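Local coordinates for O-ureido-L-serine synthase (Streptomyces lavendulae, PDB 3X44), which uses pyridoxal 5'-phosphate to replace the acetate of O-acetyl-L-serine with hydroxyurea or sulfide, giving the D-cycloserine precursor O-ureido-L-serine or L-cysteine, at residues D64-C69 and G136-R141; A91-T96 and G110-F115. The protein carries 1 engineered substitution. All coordinates share one frame; numbering follows the deposited sequence.

Contact 1. Residues D64-C69 and G136-R141; sequences DTIVEC and GWFRAR
Glu68 and Arg139 are joined by a salt bridge where strand 65-70 runs parallel to the short edge strand 138-139, in the four-stranded parallel sheet of this type II pyridoxal-phosphate enzyme. Arg139 NH1 lies 2.9 Å from Glu68 OE1 in a nearly straight bond (174°), yet reaches it from above the carboxylate plane, and the two flat groups are turned 71° apart. The same NH1 also donates to Val67 O at 3.1 Å; Val67 O lies in the guanidinium plane, while NH1 stands above the carbonyl plane of Val67. The bend at chi2 (-89°) brings Arg139 CD to 3.4 Å from Val67 CG1, and a second bend at chi3 turns NE. Glu68 OE1 takes another N-H from Cys69 N, and a water links it to Arg139 NH2. Two backbone bonds, Phe138 N to Thr65 O and Val67 N to Phe138 O, set the strand register. Beside them the Phe138 ring meets Ile66 CG1 through CD2. At the end away from the salt bridge, Thr65 CG2 makes a CH-pi contact over the five-membered ring of Trp137, 3.4 Å from its centroid. Further out, Phe138 continues onto helix 43-56 and Trp137 packs on Leu318 of a second subunit. The Glu68 side chain lies about 6 Å from the bound aldimine of pyridoxal phosphate with the product O-ureido-L-serine. Asp129 of helix 120-135 grips Arg139 NE, and Gln142 N donates to Glu68 OE2.

Contact 2. Residues A91-T96 and G110-F115; sequences AVMGDT and GKLVLF
Phe115 curls back over Gly94 at the C-terminal ends of the two parallel strands of a beta-alpha-beta unit, strand 88-94, helix 99-107 and strand 111-115. With chi1 at 71°, CG of Phe115 stands between its backbone N and carbonyl carbon. The ring lies tightly against the neighbouring backbone: CE1 is 3.3 Å from Gly94 N, and Gly94 CA makes a CH-pi contact over the face, offset toward the rim. Val92 CG1 meets the same ring at 3.9 Å from CD1, the side chains crossing at about a right angle. On the other face Met93 CE touches Leu112 CD1 at 3.8 Å, but Ala91 CB to Leu112 CD1 and Met93 CB to Leu114 CD2 are loose, each 4.4 Å. Leu114, Lys111 and Asp95 are partly exposed. Beyond strand 111-115 lies a second subunit, whose Asp311 and Ser310 take the N-H groups of Leu112 and Leu114, while its Trp314 makes a cation-pi contact with Lys111. Five backbone bonds, from Ala91 N to Lys111 O through Asp95 N to Phe115 O (2.8 Å), make a main-chain ladder lined by apolar groups; of the segments' own residues only Lys111 and Asp95, whose OD1 accepts from Gly117 N, carry charge, near the ends.

Contacts 1 and 2 belong to one parallel sheet, ordered 111-115, 88-94, 65-70, 138-139, and so form its two outer strand pairs. They meet in the middle, where Val92 N lies 2.8 Å from Glu68 O, a probable hydrogen bond, and Val67 CG2 packs against Val92 CG2. Both are largely buried, and helix 120-135 covers residues of each. Their chemistry differs: contact 1 has fewer backbone bonds and adds a buried salt bridge with water, whereas contact 2 relies on a longer backbone ladder and apolar side chains. The second subunit reaches Trp137 alone in contact 1 but several residues of contact 2, making strand 111-115 the more involved in assembly.

Contact 1. Residues D64-C69 and G136-R141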
loop_
_atom_site.group_PDB
_atom_site.type_symbol
_atom_site.label_atom_id
_atom_site.label_comp_id
_atom_site.label_asym_id
_atom_site.label_seq_id
_atom_site.Cartn_x
_atom_site.Cartn_y
_atom_site.Cartn_z
ATOM N N ASP A 64 -15.494 18.495 24.042
ATOM C CA ASP A 64 -16.867 17.994 24.089
ATOM C C ASP A 64 -16.889 16.539 24.551
ATOM O O ASP A 64 -15.901 15.816 24.403
ATOM C CB ASP A 64 -17.516 18.096 22.711
ATOM C CG ASP A 64 -18.255 19.407 22.508
ATOM O OD1 ASP A 64 -18.707 19.656 21.371
ATOM O OD2 ASP A 64 -18.382 20.187 23.480
ATOM N N THR A 65 -18.022 16.116 25.107
ATOM C CA THR A 65 -18.172 14.751 25.600
ATOM C C THR A 65 -19.094 13.908 24.715
ATOM O O THR A 65 -20.194 14.329 24.367
ATOM C CB THR A 65 -18.731 14.748 27.043
ATOM O OG1 THR A 65 -17.760 15.311 27.939
ATOM C CG2 THR A 65 -19.061 13.327 27.481
ATOM N N ILE A 66 -18.634 12.713 24.365
ATOM C CA ILE A 66 -19.404 11.802 23.527
ATOM C C ILE A 66 -19.883 10.629 24.373
ATOM O O ILE A 66 -19.113 10.059 25.152
ATOM C CB ILE A 66 -18.542 11.258 22.352
ATOM C CG1 ILE A 66 -18.143 12.403 21.420
ATOM C CG2 ILE A 66 -19.313 10.199 21.577
ATOM C CD1 ILE A 66 -16.735 12.300 20.888
ATOM N N VAL A 67 -21.158 10.280 24.228
ATOM C CA VAL A 67 -21.729 9.168 24.981
ATOM C C VAL A 67 -22.405 8.190 24.034
ATOM O O VAL A 67 -23.073 8.598 23.078
ATOM C CB VAL A 67 -22.764 9.650 26.030
ATOM C CG1 VAL A 67 -24.008 10.195 25.337
ATOM C CG2 VAL A 67 -23.138 8.496 26.952
ATOM N N GLU A 68 -22.230 6.901 24.306
ATOM C CA GLU A 68 -22.813 5.866 23.461
ATOM C C GLU A 68 -23.025 4.545 24.197
ATOM O O GLU A 68 -22.240 4.176 25.074
ATOM C CB GLU A 68 -21.907 5.629 22.254
ATOM C CG GLU A 68 -22.373 4.505 21.351
ATOM C CD GLU A 68 -23.650 4.855 20.627
ATOM O OE1 GLU A 68 -24.709 4.925 21.287
ATOM O OE2 GLU A 68 -23.593 5.067 19.399
ATOM N N CYS A 69 -24.107 3.851 23.859
ATOM C CA CYS A 69 -24.385 2.542 24.450
ATOM C C CYS A 69 -23.698 1.582 23.493
ATOM O O CYS A 69 -23.941 1.626 22.288
ATOM C CB CYS A 69 -25.886 2.240 24.482
ATOM S SG CYS A 69 -26.228 0.502 24.822
ATOM N N GLY A 136 -25.895 17.333 28.252
ATOM C CA GLY A 136 -25.632 17.920 26.946
ATOM C C GLY A 136 -24.597 17.221 26.078
ATOM O O GLY A 136 -24.164 17.764 25.060
ATOM N N TRP A 137 -24.201 16.015 26.471
ATOM C CA TRP A 137 -23.205 15.257 25.719
ATOM C C TRP A 137 -23.700 14.885 24.330
ATOM O O TRP A 137 -24.906 14.799 24.096
ATOM C CB TRP A 137 -22.841 13.989 26.483
ATOM C CG TRP A 137 -22.363 14.252 27.863
ATOM C CD1 TRP A 137 -21.836 15.420 28.345
ATOM C CD2 TRP A 137 -22.323 13.315 28.943
ATOM N NE1 TRP A 137 -21.468 15.263 29.661
ATOM C CE2 TRP A 137 -21.755 13.980 30.053
ATOM C CE3 TRP A 137 -22.711 11.975 29.080
ATOM C CZ2 TRP A 137 -21.564 13.351 31.285
ATOM C CZ3 TRP A 137 -22.521 11.350 30.307
ATOM C CH2 TRP A 137 -21.951 12.040 31.393
ATOM N N PHE A 138 -22.766 14.669 23.409
ATOM C CA PHE A 138 -23.109 14.296 22.038
ATOM C C PHE A 138 -23.397 12.800 21.999
ATOM O O PHE A 138 -22.681 12.012 22.617
ATOM C CB PHE A 138 -21.947 14.635 21.097
ATOM C CG PHE A 138 -22.099 14.080 19.706
ATOM C CD1 PHE A 138 -22.959 14.682 18.788
ATOM C CD2 PHE A 138 -21.380 12.956 19.309
ATOM C CE1 PHE A 138 -23.099 14.170 17.496
ATOM C CE2 PHE A 138 -21.513 12.439 18.025
ATOM C CZ PHE A 138 -22.374 13.046 17.116
ATOM N N ARG A 139 -24.454 12.416 21.290
ATOM C CA ARG A 139 -24.824 11.012 21.164
ATOM C C ARG A 139 -24.390 10.507 19.792
ATOM O O ARG A 139 -24.755 11.085 18.772
ATOM C CB ARG A 139 -26.342 10.834 21.301
ATOM C CG ARG A 139 -26.892 11.053 22.699
ATOM C CD ARG A 139 -26.883 9.768 23.513
ATOM N NE ARG A 139 -27.665 8.706 22.882
ATOM C CZ ARG A 139 -27.137 7.616 22.336
ATOM N NH1 ARG A 139 -25.821 7.439 22.342
ATOM N NH2 ARG A 139 -27.925 6.704 21.783
ATOM N N ALA A 140 -23.608 9.434 19.764
ATOM C CA ALA A 140 -23.167 8.880 18.494
ATOM C C ALA A 140 -24.346 8.227 17.766
ATOM O O ALA A 140 -24.381 8.198 16.540
ATOM C CB ALA A 140 -22.049 7.859 18.722
ATOM N N ARG A 141 -25.314 7.725 18.531
ATOM C CA ARG A 141 -26.498 7.051 17.974
ATOM C C ARG A 141 -26.098 6.071 16.886
ATOM O O ARG A 141 -26.610 6.134 15.772
ATOM C CB ARG A 141 -27.484 8.071 17.392
ATOM C CG ARG A 141 -27.749 9.254 18.287
ATOM C CD ARG A 141 -29.092 9.899 17.968
ATOM N NE ARG A 141 -29.528 10.761 19.066
ATOM C CZ ARG A 141 -30.223 10.343 20.122
ATOM N NH1 ARG A 141 -30.574 9.068 20.233
ATOM N NH2 ARG A 141 -30.560 11.200 21.076
HETATM O O HOH W 1 -27.077 4.151 20.763
#

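Contact 2. Residues A91-T96 and G110-F115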
loop_
_atom_site.group_PDB
_atom_site.type_symbol
_atom_site.label_atom_id
_atom_site.label_comp_id
_atom_site.label_asym_id
_atom_site.label_seq_id
_atom_site.Cartn_x
_atom_site.Cartn_y
_atom_site.Cartn_z
ATOM N N ALA A 91 -18.818 5.520 27.991
ATOM C CA ALA A 91 -19.436 4.315 27.451
ATOM C C ALA A 91 -20.548 3.794 28.359
ATOM O O ALA A 91 -20.407 3.783 29.579
ATOM C CB ALA A 91 -18.383 3.234 27.254
ATOM N N VAL A 92 -21.652 3.381 27.744
ATOM C CA VAL A 92 -22.798 2.819 28.450
ATOM C C VAL A 92 -22.801 1.374 27.971
ATOM O O VAL A 92 -23.180 1.101 26.840
ATOM C CB VAL A 92 -24.115 3.495 28.024
ATOM C CG1 VAL A 92 -25.300 2.687 28.531
ATOM C CG2 VAL A 92 -24.168 4.915 28.570
ATOM N N MET A 93 -22.380 0.453 28.831
ATOM C CA MET A 93 -22.275 -0.946 28.435
ATOM C C MET A 93 -22.887 -1.965 29.388
ATOM O O MET A 93 -22.808 -1.819 30.604
ATOM C CB MET A 93 -20.794 -1.275 28.219
ATOM C CG MET A 93 -20.519 -2.643 27.640
ATOM S SD MET A 93 -18.790 -2.769 27.140
ATOM C CE MET A 93 -17.936 -2.352 28.681
ATOM N N GLY A 94 -23.497 -3.001 28.821
ATOM C CA GLY A 94 -24.093 -4.045 29.637
ATOM C C GLY A 94 -23.017 -4.635 30.523
ATOM O O GLY A 94 -21.866 -4.741 30.103
ATOM N N ASP A 95 -23.381 -5.036 31.739
ATOM C CA ASP A 95 -22.401 -5.583 32.673
ATOM C C ASP A 95 -21.905 -6.988 32.352
ATOM O O ASP A 95 -20.986 -7.480 33.013
ATOM C CB ASP A 95 -22.974 -5.584 34.086
ATOM C CG ASP A 95 -24.229 -6.433 34.206
ATOM O OD1 ASP A 95 -24.625 -7.090 33.215
ATOM O OD2 ASP A 95 -24.820 -6.437 35.301
ATOM N N THR A 96 -22.501 -7.631 31.350
ATOM C CA THR A 96 -22.106 -8.988 30.990
ATOM C C THR A 96 -21.057 -9.098 29.885
ATOM O O THR A 96 -20.517 -10.181 29.655
ATOM C CB THR A 96 -23.332 -9.838 30.597
ATOM O OG1 THR A 96 -24.161 -9.104 29.690
ATOM C CG2 THR A 96 -24.143 -10.198 31.842
ATOM N N GLY A 110 -11.605 6.488 28.514
ATOM C CA GLY A 110 -13.055 6.551 28.508
ATOM C C GLY A 110 -13.671 6.344 29.880
ATOM O O GLY A 110 -13.025 5.837 30.793
ATOM N N LYS A 111 -14.920 6.768 30.029
ATOM C CA LYS A 111 -15.640 6.603 31.283
ATOM C C LYS A 111 -16.536 5.397 31.063
ATOM O O LYS A 111 -16.834 5.052 29.921
ATOM C CB LYS A 111 -16.479 7.844 31.596
ATOM C CG LYS A 111 -15.661 9.054 32.039
ATOM C CD LYS A 111 -15.093 8.863 33.443
ATOM C CE LYS A 111 -13.907 9.786 33.689
ATOM N NZ LYS A 111 -13.421 9.718 35.099
ATOM N N LEU A 112 -16.970 4.772 32.152
ATOM C CA LEU A 112 -17.794 3.571 32.081
ATOM C C LEU A 112 -19.083 3.615 32.902
ATOM O O LEU A 112 -19.057 3.877 34.104
ATOM C CB LEU A 112 -16.947 2.381 32.535
ATOM C CG LEU A 112 -17.434 0.951 32.328
ATOM C CD1 LEU A 112 -17.800 0.718 30.874
ATOM C CD2 LEU A 112 -16.328 0.005 32.757
ATOM N N VAL A 113 -20.208 3.361 32.238
ATOM C CA VAL A 113 -21.512 3.324 32.890
ATOM C C VAL A 113 -22.081 1.942 32.584
ATOM O O VAL A 113 -22.470 1.655 31.450
ATOM C CB VAL A 113 -22.483 4.411 32.331
ATOM C CG1 VAL A 113 -23.871 4.225 32.917
ATOM C CG2 VAL A 113 -21.967 5.804 32.666
ATOM N N LEU A 114 -22.109 1.075 33.588
ATOM C CA LEU A 114 -22.621 -0.271 33.390
ATOM C C LEU A 114 -24.093 -0.370 33.768
ATOM O O LEU A 114 -24.604 0.443 34.537
ATOM C CB LEU A 114 -21.804 -1.270 34.214
ATOM C CG LEU A 114 -20.284 -1.225 34.018
ATOM C CD1 LEU A 114 -19.609 -2.274 34.905
ATOM C CD2 LEU A 114 -19.956 -1.457 32.552
ATOM N N PHE A 115 -24.768 -1.365 33.207
ATOM C CA PHE A 115 -26.178 -1.604 33.487
ATOM C C PHE A 115 -26.455 -3.093 33.314
ATOM O O PHE A 115 -25.718 -3.792 32.616
ATOM C CB PHE A 115 -27.077 -0.773 32.554
ATOM C CG PHE A 115 -27.078 -1.233 31.116
ATOM C CD1 PHE A 115 -26.166 -0.706 30.201
ATOM C CD2 PHE A 115 -28.007 -2.177 30.668
ATOM C CE1 PHE A 115 -26.174 -1.112 28.854
ATOM C CE2 PHE A 115 -28.027 -2.593 29.323
ATOM C CZ PHE A 115 -27.106 -2.058 28.418
#